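Local coordinates for protein ATP phosphoribosyltransferase regulatory subunit (Bacillus halodurans, PDB 3OD1) that probably serves as the regulatory partner of the HisG subunit in the first step of histidine biosynthesis, and may allow feedback control by histidine, at residues 26-30 / 323-328; 107-113 / 125-131. The contacts are given in a common frame with arbitrary orientation. Residue numbers count along the deposited sequence, not the author numbering.

Contact 1: 26-30 / 323-328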
ATOM      1  N   THR B  26     -13.510  -0.258  -5.760  1.00 28.58           N
ATOM      2  CA  THR B  26     -13.385  -0.366  -7.214  1.00 32.43           C
ATOM      3  C   THR B  26     -11.935  -0.554  -7.641  1.00 35.20           C
ATOM      4  O   THR B  26     -11.630  -1.428  -8.445  1.00 35.77           O
ATOM      5  CB  THR B  26     -13.954   0.878  -7.909  1.00 32.54           C
ATOM      6  OG1 THR B  26     -15.325   1.016  -7.540  1.00 34.96           O
ATOM      7  CG2 THR B  26     -13.856   0.749  -9.442  1.00 35.75           C
ATOM      8  N   LYS B  27     -11.052   0.273  -7.095  1.00 32.40           N
ATOM      9  CA  LYS B  27      -9.642   0.225  -7.432  1.00 30.99           C
ATOM     10  C   LYS B  27      -9.051  -1.095  -6.963  1.00 36.22           C
ATOM     11  O   LYS B  27      -8.266  -1.727  -7.681  1.00 33.38           O
ATOM     12  CB  LYS B  27      -8.909   1.408  -6.808  1.00 38.85           C
ATOM     13  CG  LYS B  27      -7.415   1.273  -6.773  1.00 50.12           C
ATOM     14  CD  LYS B  27      -6.886   1.541  -5.371  1.00 58.37           C
ATOM     15  CE  LYS B  27      -6.210   0.301  -4.797  1.00 49.10           C
ATOM     16  NZ  LYS B  27      -5.514   0.593  -3.502  1.00 53.95           N
ATOM     17  N   LYS B  28      -9.449  -1.532  -5.769  1.00 33.14           N
ATOM     18  CA  LYS B  28      -8.930  -2.783  -5.237  1.00 34.20           C
ATOM     19  C   LYS B  28      -9.293  -3.965  -6.124  1.00 37.53           C
ATOM     20  O   LYS B  28      -8.423  -4.782  -6.447  1.00 32.10           O
ATOM     21  CB  LYS B  28      -9.402  -3.041  -3.815  1.00 36.45           C
ATOM     22  CG  LYS B  28      -8.904  -4.367  -3.248  1.00 40.28           C
ATOM     23  CD  LYS B  28      -9.444  -4.579  -1.845  1.00 42.98           C
ATOM     24  CE  LYS B  28      -9.565  -6.055  -1.503  1.00 49.71           C
ATOM     25  NZ  LYS B  28      -8.251  -6.730  -1.599  1.00 46.80           N
ATOM     26  N   ASN B  29     -10.563  -4.066  -6.515  1.00 32.88           N
ATOM     27  CA  ASN B  29     -10.968  -5.164  -7.391  1.00 38.55           C
ATOM     28  C   ASN B  29     -10.133  -5.176  -8.670  1.00 38.75           C
ATOM     29  O   ASN B  29      -9.640  -6.229  -9.094  1.00 40.77           O
ATOM     30  CB  ASN B  29     -12.447  -5.079  -7.763  1.00 45.13           C
ATOM     31  CG  ASN B  29     -12.826  -6.077  -8.857  1.00 57.24           C
ATOM     32  OD1 ASN B  29     -12.668  -7.287  -8.687  1.00 67.49           O
ATOM     33  ND2 ASN B  29     -13.309  -5.570  -9.991  1.00 52.08           N
ATOM     34  N   ILE B  30      -9.986  -4.006  -9.289  1.00 33.29           N
ATOM     35  CA  ILE B  30      -9.174  -3.881 -10.505  1.00 36.27           C
ATOM     36  C   ILE B  30      -7.736  -4.371 -10.284  1.00 34.32           C
ATOM     37  O   ILE B  30      -7.242  -5.214 -11.030  1.00 44.46           O
ATOM     38  CB  ILE B  30      -9.219  -2.435 -11.071  1.00 38.81           C
ATOM     39  CG1 ILE B  30     -10.607  -2.162 -11.652  1.00 41.26           C
ATOM     40  CG2 ILE B  30      -8.127  -2.210 -12.124  1.00 41.59           C
ATOM     41  CD1 ILE B  30     -10.863  -0.713 -12.011  1.00 44.37           C
ATOM     42  N   LEU B 323      -6.510   4.082 -14.981  1.00 37.27           N
ATOM     43  CA  LEU B 323      -7.197   2.873 -15.418  1.00 38.29           C
ATOM     44  C   LEU B 323      -8.621   2.813 -14.844  1.00 37.65           C
ATOM     45  O   LEU B 323      -9.574   2.489 -15.551  1.00 37.82           O
ATOM     46  CB  LEU B 323      -6.398   1.617 -15.036  1.00 33.35           C
ATOM     47  CG  LEU B 323      -7.054   0.269 -15.342  1.00 31.41           C
ATOM     48  CD1 LEU B 323      -7.450   0.175 -16.831  1.00 30.75           C
ATOM     49  CD2 LEU B 323      -6.130  -0.895 -14.928  1.00 34.93           C
ATOM     50  N   VAL B 324      -8.764   3.139 -13.567  1.00 40.67           N
ATOM     51  CA  VAL B 324     -10.090   3.169 -12.942  1.00 42.74           C
ATOM     52  C   VAL B 324     -11.025   4.145 -13.680  1.00 49.83           C
ATOM     53  O   VAL B 324     -12.158   3.793 -14.013  1.00 52.44           O
ATOM     54  CB  VAL B 324     -10.022   3.505 -11.436  1.00 40.85           C
ATOM     55  CG1 VAL B 324     -11.436   3.607 -10.833  1.00 38.34           C
ATOM     56  CG2 VAL B 324      -9.204   2.461 -10.673  1.00 38.59           C
ATOM     57  N   GLU B 325     -10.544   5.359 -13.945  1.00 45.96           N
ATOM     58  CA  GLU B 325     -11.271   6.318 -14.782  1.00 48.89           C
ATOM     59  C   GLU B 325     -11.730   5.697 -16.100  1.00 51.73           C
ATOM     60  O   GLU B 325     -12.886   5.828 -16.498  1.00 49.76           O
ATOM     61  CB  GLU B 325     -10.373   7.497 -15.140  1.00 51.27           C
ATOM     62  CG  GLU B 325     -10.219   8.596 -14.110  1.00 65.72           C
ATOM     63  CD  GLU B 325      -9.281   9.698 -14.610  1.00 86.18           C
ATOM     64  OE1 GLU B 325      -8.550  10.285 -13.782  1.00 91.51           O
ATOM     65  OE2 GLU B 325      -9.259   9.962 -15.839  1.00 89.99           O
ATOM     66  N   ALA B 326     -10.798   5.047 -16.791  1.00 45.75           N
ATOM     67  CA  ALA B 326     -11.049   4.499 -18.122  1.00 43.98           C
ATOM     68  C   ALA B 326     -12.115   3.399 -18.139  1.00 43.95           C
ATOM     69  O   ALA B 326     -12.744   3.148 -19.169  1.00 48.54           O
ATOM     70  CB  ALA B 326      -9.747   3.984 -18.725  1.00 42.43           C
ATOM     71  N   LEU B 327     -12.311   2.751 -16.995  1.00 43.02           N
ATOM     72  CA  LEU B 327     -13.198   1.599 -16.883  1.00 47.41           C
ATOM     73  C   LEU B 327     -14.648   1.927 -16.479  1.00 67.32           C
ATOM     74  O   LEU B 327     -15.539   1.093 -16.644  1.00 71.60           O
ATOM     75  CB  LEU B 327     -12.605   0.583 -15.899  1.00 40.68           C
ATOM     76  CG  LEU B 327     -11.512  -0.328 -16.470  1.00 39.55           C
ATOM     77  CD1 LEU B 327     -10.828  -1.125 -15.368  1.00 41.10           C
ATOM     78  CD2 LEU B 327     -12.127  -1.255 -17.479  1.00 36.02           C
ATOM     79  N   ASN B 328     -14.892   3.124 -15.951  1.00 77.16           N
ATOM     80  CA  ASN B 328     -16.230   3.447 -15.444  1.00 86.52           C
ATOM     81  C   ASN B 328     -16.501   4.939 -15.277  1.00 90.54           C
ATOM     82  O   ASN B 328     -15.584   5.723 -15.033  1.00 94.64           O
ATOM     83  CB  ASN B 328     -16.493   2.710 -14.123  1.00 90.02           C
ATOM     84  CG  ASN B 328     -15.382   2.921 -13.102  1.00 95.32           C
ATOM     85  OD1 ASN B 328     -15.232   4.014 -12.551  1.00101.52           O
ATOM     86  ND2 ASN B 328     -14.599   1.873 -12.843  1.00 89.16           N
TER
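Two helical segments cross almost at right angles here, 99° between their N-to-C directions, with axes 10.4 Å apart. The contact is small, 252 Å², and no hydrogen bond spans it. Apolar packing does most of the work. Ile30 is the centre: its CD1 lies 3.4 Å from CD1 of Leu327 and 3.8 Å from CG2 of Val324, while its CG2 sits 3.7 Å from CD2 of Leu323. Val324 CG2 rests 4.0 Å from CA of Lys27, where the CA atoms of these two residues are 6.3 Å apart. At the margin, Thr26 CG2 meets Val324 CG1 at 4.0 Å and ND2 of the poorly ordered Asn328 at 3.7 Å. Thr26 and Lys27 find their polar partners outside the two segments. Thr26 OG1 hydrogen-bonds to Glu22 O, and Lys27 NZ forms salt bridges with Glu127 and Glu47 of the second subunit, the former in its own chain. The contact packs helix 21-40 against helix 320-327, which directly follows strand 313-319 of the large mixed sheet.

Contact 2: 107-113 / 125-131; sequences AYQSNVY and EFEQLGV
Strands 107-113 and 125-131 form an antiparallel beta hairpin, inclined at 145°. Both are extended, Gly130 almost fully (phi/psi -179/-168). Ala107 pairs with Val131, Gln109 with Leu129, Asn111 with Glu127 and Tyr113 with Glu125; these are non-hydrogen-bonded pairs, CA atoms 4.1 to 4.5 Å apart. The hydrogen-bonded pairs are Tyr108-Gly130, Ser110-Gln128 and Val112-Phe126, each with two backbone N-H...O hydrogen bonds, N to O 2.7 to 3.2 Å.

One face carries Tyr108, Ser110, Val112, Phe126 and Gln128. Tyr108 takes chi1 p, which lays its ring over Gly130 CA, 4.0 Å from the centroid (CH-pi). A CB there would clash with Tyr108 OH. Gln128 (t, t) donates from NE2 to Tyr108 OH at 3.0 Å. Phe126 is also p, its CE1 touching Val112 CG2 (chi1 m) at 3.4 Å.

On the face of Gln109, Asn111, Glu125 and Glu127, extended Gln109 (t, t) donates from NE2 to Glu127 OE2 (also t, t) at 2.9 Å. Glu125, again t, t, takes a weak bond from Asn111 (m), ND2 to OE2 2.9 Å. Each diagonal bond joins successive non-hydrogen-bonded pairs, past the hydrogen-bonded pair between. Glu125 and Tyr113 also hydrogen-bond to Thr50 of the second subunit, so that end bonds within and between subunits.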
ATOM      1  N   ALA B 107       7.402  -7.977  -9.452  1.00 26.98           N
ATOM      2  CA  ALA B 107       6.184  -7.193  -9.643  1.00 28.61           C
ATOM      3  C   ALA B 107       5.956  -6.292  -8.444  1.00 32.69           C
ATOM      4  O   ALA B 107       6.549  -6.497  -7.379  1.00 32.59           O
ATOM      5  CB  ALA B 107       4.942  -8.106  -9.835  1.00 28.28           C
ATOM      6  N   TYR B 108       5.105  -5.284  -8.611  1.00 33.19           N
ATOM      7  CA  TYR B 108       4.828  -4.370  -7.510  1.00 31.70           C
ATOM      8  C   TYR B 108       3.445  -3.765  -7.663  1.00 32.57           C
ATOM      9  O   TYR B 108       2.881  -3.753  -8.749  1.00 30.29           O
ATOM     10  CB  TYR B 108       5.869  -3.248  -7.479  1.00 28.59           C
ATOM     11  CG  TYR B 108       5.895  -2.453  -8.769  1.00 31.91           C
ATOM     12  CD1 TYR B 108       6.693  -2.850  -9.833  1.00 27.72           C
ATOM     13  CD2 TYR B 108       5.093  -1.326  -8.935  1.00 29.82           C
ATOM     14  CE1 TYR B 108       6.720  -2.127 -11.034  1.00 30.55           C
ATOM     15  CE2 TYR B 108       5.102  -0.598 -10.131  1.00 31.55           C
ATOM     16  CZ  TYR B 108       5.923  -1.000 -11.175  1.00 34.74           C
ATOM     17  OH  TYR B 108       5.926  -0.286 -12.364  1.00 31.57           O
ATOM     18  N   GLN B 109       2.903  -3.280  -6.550  1.00 23.76           N
ATOM     19  CA  GLN B 109       1.733  -2.427  -6.567  1.00 27.96           C
ATOM     20  C   GLN B 109       2.021  -1.400  -5.474  1.00 34.39           C
ATOM     21  O   GLN B 109       2.010  -1.720  -4.282  1.00 30.64           O
ATOM     22  CB  GLN B 109       0.471  -3.236  -6.257  1.00 28.88           C
ATOM     23  CG  GLN B 109      -0.794  -2.417  -6.239  1.00 29.56           C
ATOM     24  CD  GLN B 109      -2.027  -3.244  -5.871  1.00 42.38           C
ATOM     25  OE1 GLN B 109      -2.058  -4.457  -6.082  1.00 36.86           O
ATOM     26  NE2 GLN B 109      -3.056  -2.577  -5.335  1.00 35.10           N
ATOM     27  N   SER B 110       2.327  -0.175  -5.881  1.00 32.36           N
ATOM     28  CA  SER B 110       2.898   0.788  -4.953  1.00 34.67           C
ATOM     29  C   SER B 110       2.525   2.213  -5.290  1.00 29.89           C
ATOM     30  O   SER B 110       2.365   2.571  -6.463  1.00 34.43           O
ATOM     31  CB  SER B 110       4.430   0.693  -4.972  1.00 42.02           C
ATOM     32  OG  SER B 110       4.879  -0.622  -4.712  1.00 46.41           O
ATOM     33  N   ASN B 111       2.441   3.043  -4.258  1.00 27.71           N
ATOM     34  CA  ASN B 111       2.356   4.481  -4.475  1.00 27.36           C
ATOM     35  C   ASN B 111       3.719   5.041  -4.845  1.00 29.86           C
ATOM     36  O   ASN B 111       4.730   4.741  -4.201  1.00 32.77           O
ATOM     37  CB  ASN B 111       1.849   5.186  -3.226  1.00 25.52           C
ATOM     38  CG  ASN B 111       0.404   4.859  -2.918  1.00 37.29           C
ATOM     39  OD1 ASN B 111      -0.325   4.343  -3.759  1.00 39.29           O
ATOM     40  ND2 ASN B 111      -0.017   5.168  -1.705  1.00 42.53           N
ATOM     41  N   VAL B 112       3.739   5.863  -5.885  1.00 28.53           N
ATOM     42  CA  VAL B 112       4.931   6.623  -6.238  1.00 24.02           C
ATOM     43  C   VAL B 112       4.597   8.108  -6.175  1.00 32.01           C
ATOM     44  O   VAL B 112       3.424   8.488  -6.043  1.00 32.20           O
ATOM     45  CB  VAL B 112       5.465   6.228  -7.644  1.00 28.95           C
ATOM     46  CG1 VAL B 112       5.915   4.770  -7.629  1.00 30.12           C
ATOM     47  CG2 VAL B 112       4.386   6.418  -8.683  1.00 31.57           C
ATOM     48  N   TYR B 113       5.625   8.945  -6.262  1.00 29.63           N
ATOM     49  CA  TYR B 113       5.487  10.332  -5.848  1.00 31.76           C
ATOM     50  C   TYR B 113       6.117  11.286  -6.854  1.00 32.99           C
ATOM     51  O   TYR B 113       7.094  10.958  -7.521  1.00 32.40           O
ATOM     52  CB  TYR B 113       6.102  10.542  -4.453  1.00 30.77           C
ATOM     53  CG  TYR B 113       5.546   9.617  -3.378  1.00 30.89           C
ATOM     54  CD1 TYR B 113       4.482  10.008  -2.569  1.00 29.96           C
ATOM     55  CD2 TYR B 113       6.071   8.349  -3.194  1.00 25.79           C
ATOM     56  CE1 TYR B 113       3.969   9.162  -1.589  1.00 27.40           C
ATOM     57  CE2 TYR B 113       5.578   7.494  -2.221  1.00 29.05           C
ATOM     58  CZ  TYR B 113       4.526   7.906  -1.421  1.00 30.54           C
ATOM     59  OH  TYR B 113       4.026   7.042  -0.476  1.00 30.03           O
ATOM     60  N   GLU B 125       1.012  12.046  -5.511  1.00 32.82           N
ATOM     61  CA  GLU B 125       1.075  10.674  -5.008  1.00 34.81           C
ATOM     62  C   GLU B 125       0.030   9.849  -5.737  1.00 33.15           C
ATOM     63  O   GLU B 125      -1.138  10.221  -5.753  1.00 32.93           O
ATOM     64  CB  GLU B 125       0.783  10.610  -3.489  1.00 26.37           C
ATOM     65  CG  GLU B 125       0.735   9.171  -2.999  1.00 29.68           C
ATOM     66  CD  GLU B 125       0.454   9.024  -1.494  1.00 34.83           C
ATOM     67  OE1 GLU B 125       0.099  10.020  -0.832  1.00 36.01           O
ATOM     68  OE2 GLU B 125       0.593   7.900  -0.979  1.00 39.20           O
ATOM     69  N   PHE B 126       0.430   8.734  -6.339  1.00 30.90           N
ATOM     70  CA  PHE B 126      -0.537   7.904  -7.065  1.00 32.16           C
ATOM     71  C   PHE B 126      -0.057   6.465  -7.153  1.00 26.17           C
ATOM     72  O   PHE B 126       1.134   6.200  -7.102  1.00 29.72           O
ATOM     73  CB  PHE B 126      -0.821   8.471  -8.473  1.00 30.94           C
ATOM     74  CG  PHE B 126       0.393   8.561  -9.346  1.00 35.97           C
ATOM     75  CD1 PHE B 126       0.888   7.437  -9.986  1.00 35.66           C
ATOM     76  CD2 PHE B 126       1.044   9.768  -9.526  1.00 37.79           C
ATOM     77  CE1 PHE B 126       2.020   7.519 -10.801  1.00 40.80           C
ATOM     78  CE2 PHE B 126       2.169   9.860 -10.332  1.00 43.48           C
ATOM     79  CZ  PHE B 126       2.658   8.734 -10.971  1.00 41.50           C
ATOM     80  N   GLU B 127      -0.997   5.542  -7.269  1.00 23.08           N
ATOM     81  CA  GLU B 127      -0.677   4.116  -7.226  1.00 30.51           C
ATOM     82  C   GLU B 127      -0.294   3.581  -8.611  1.00 31.87           C
ATOM     83  O   GLU B 127      -0.933   3.886  -9.615  1.00 26.91           O
ATOM     84  CB  GLU B 127      -1.864   3.320  -6.650  1.00 30.32           C
ATOM     85  CG  GLU B 127      -1.540   1.887  -6.311  1.00 30.97           C
ATOM     86  CD  GLU B 127      -2.620   1.219  -5.475  1.00 40.41           C
ATOM     87  OE1 GLU B 127      -3.769   1.716  -5.468  1.00 39.07           O
ATOM     88  OE2 GLU B 127      -2.314   0.187  -4.833  1.00 35.31           O
ATOM     89  N   GLN B 128       0.780   2.805  -8.655  1.00 33.92           N
ATOM     90  CA  GLN B 128       1.234   2.231  -9.907  1.00 33.88           C
ATOM     91  C   GLN B 128       1.475   0.750  -9.711  1.00 32.77           C
ATOM     92  O   GLN B 128       1.942   0.313  -8.650  1.00 33.16           O
ATOM     93  CB  GLN B 128       2.509   2.923 -10.365  1.00 31.03           C
ATOM     94  CG  GLN B 128       2.994   2.489 -11.727  1.00 36.31           C
ATOM     95  CD  GLN B 128       4.185   3.316 -12.171  1.00 45.50           C
ATOM     96  OE1 GLN B 128       4.098   4.542 -12.276  1.00 45.63           O
ATOM     97  NE2 GLN B 128       5.317   2.649 -12.405  1.00 44.65           N
ATOM     98  N   LEU B 129       1.156  -0.022 -10.739  1.00 29.71           N
ATOM     99  CA  LEU B 129       1.324  -1.462 -10.677  1.00 31.22           C
ATOM    100  C   LEU B 129       2.050  -1.928 -11.949  1.00 30.38           C
ATOM    101  O   LEU B 129       1.830  -1.393 -13.035  1.00 32.26           O
ATOM    102  CB  LEU B 129      -0.062  -2.102 -10.498  1.00 31.34           C
ATOM    103  CG  LEU B 129      -0.385  -3.581 -10.628  1.00 39.24           C
ATOM    104  CD1 LEU B 129      -1.780  -3.815 -10.039  1.00 38.86           C
ATOM    105  CD2 LEU B 129      -0.359  -4.004 -12.094  1.00 43.06           C
ATOM    106  N   GLY B 130       2.951  -2.891 -11.817  1.00 31.09           N
ATOM    107  CA  GLY B 130       3.701  -3.334 -12.977  1.00 27.16           C
ATOM    108  C   GLY B 130       4.665  -4.455 -12.661  1.00 33.52           C
ATOM    109  O   GLY B 130       4.611  -5.042 -11.571  1.00 31.64           O
ATOM    110  N   VAL B 131       5.547  -4.735 -13.621  1.00 29.62           N
ATOM    111  CA  VAL B 131       6.512  -5.833 -13.542  1.00 28.11           C
ATOM    112  C   VAL B 131       7.841  -5.408 -14.136  1.00 33.93           C
ATOM    113  O   VAL B 131       7.899  -4.495 -14.979  1.00 29.25           O
ATOM    114  CB  VAL B 131       6.042  -7.068 -14.354  1.00 29.92           C
ATOM    115  CG1 VAL B 131       4.651  -7.518 -13.918  1.00 27.53           C
ATOM    116  CG2 VAL B 131       6.045  -6.762 -15.863  1.00 30.36           C
TER

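In the fold
Contact 2 is the more buried, its centre about 7 Å from the chain centre; the centre of contact 1, partly buried, lies about 14 Å out. The contact centres are about 15 Å apart. A salt bridge joins them: Lys27 NZ to Glu127 OE1, 2.9 Å. The same helices cover the hairpin, with Thr35 of helix 21-40 and Ile320 of helix 320-327 both touching Leu129. Contact 1 is helix packing beside the sheet, and contact 2 is part of the sheet itself, which belongs to the core of a class-II synthetase family member. Their chemistry differs accordingly: aliphatic side chains in the first; in the second, backbone hydrogen bonds and polar pairs, with aromatic packing on one face. Both reach the second subunit.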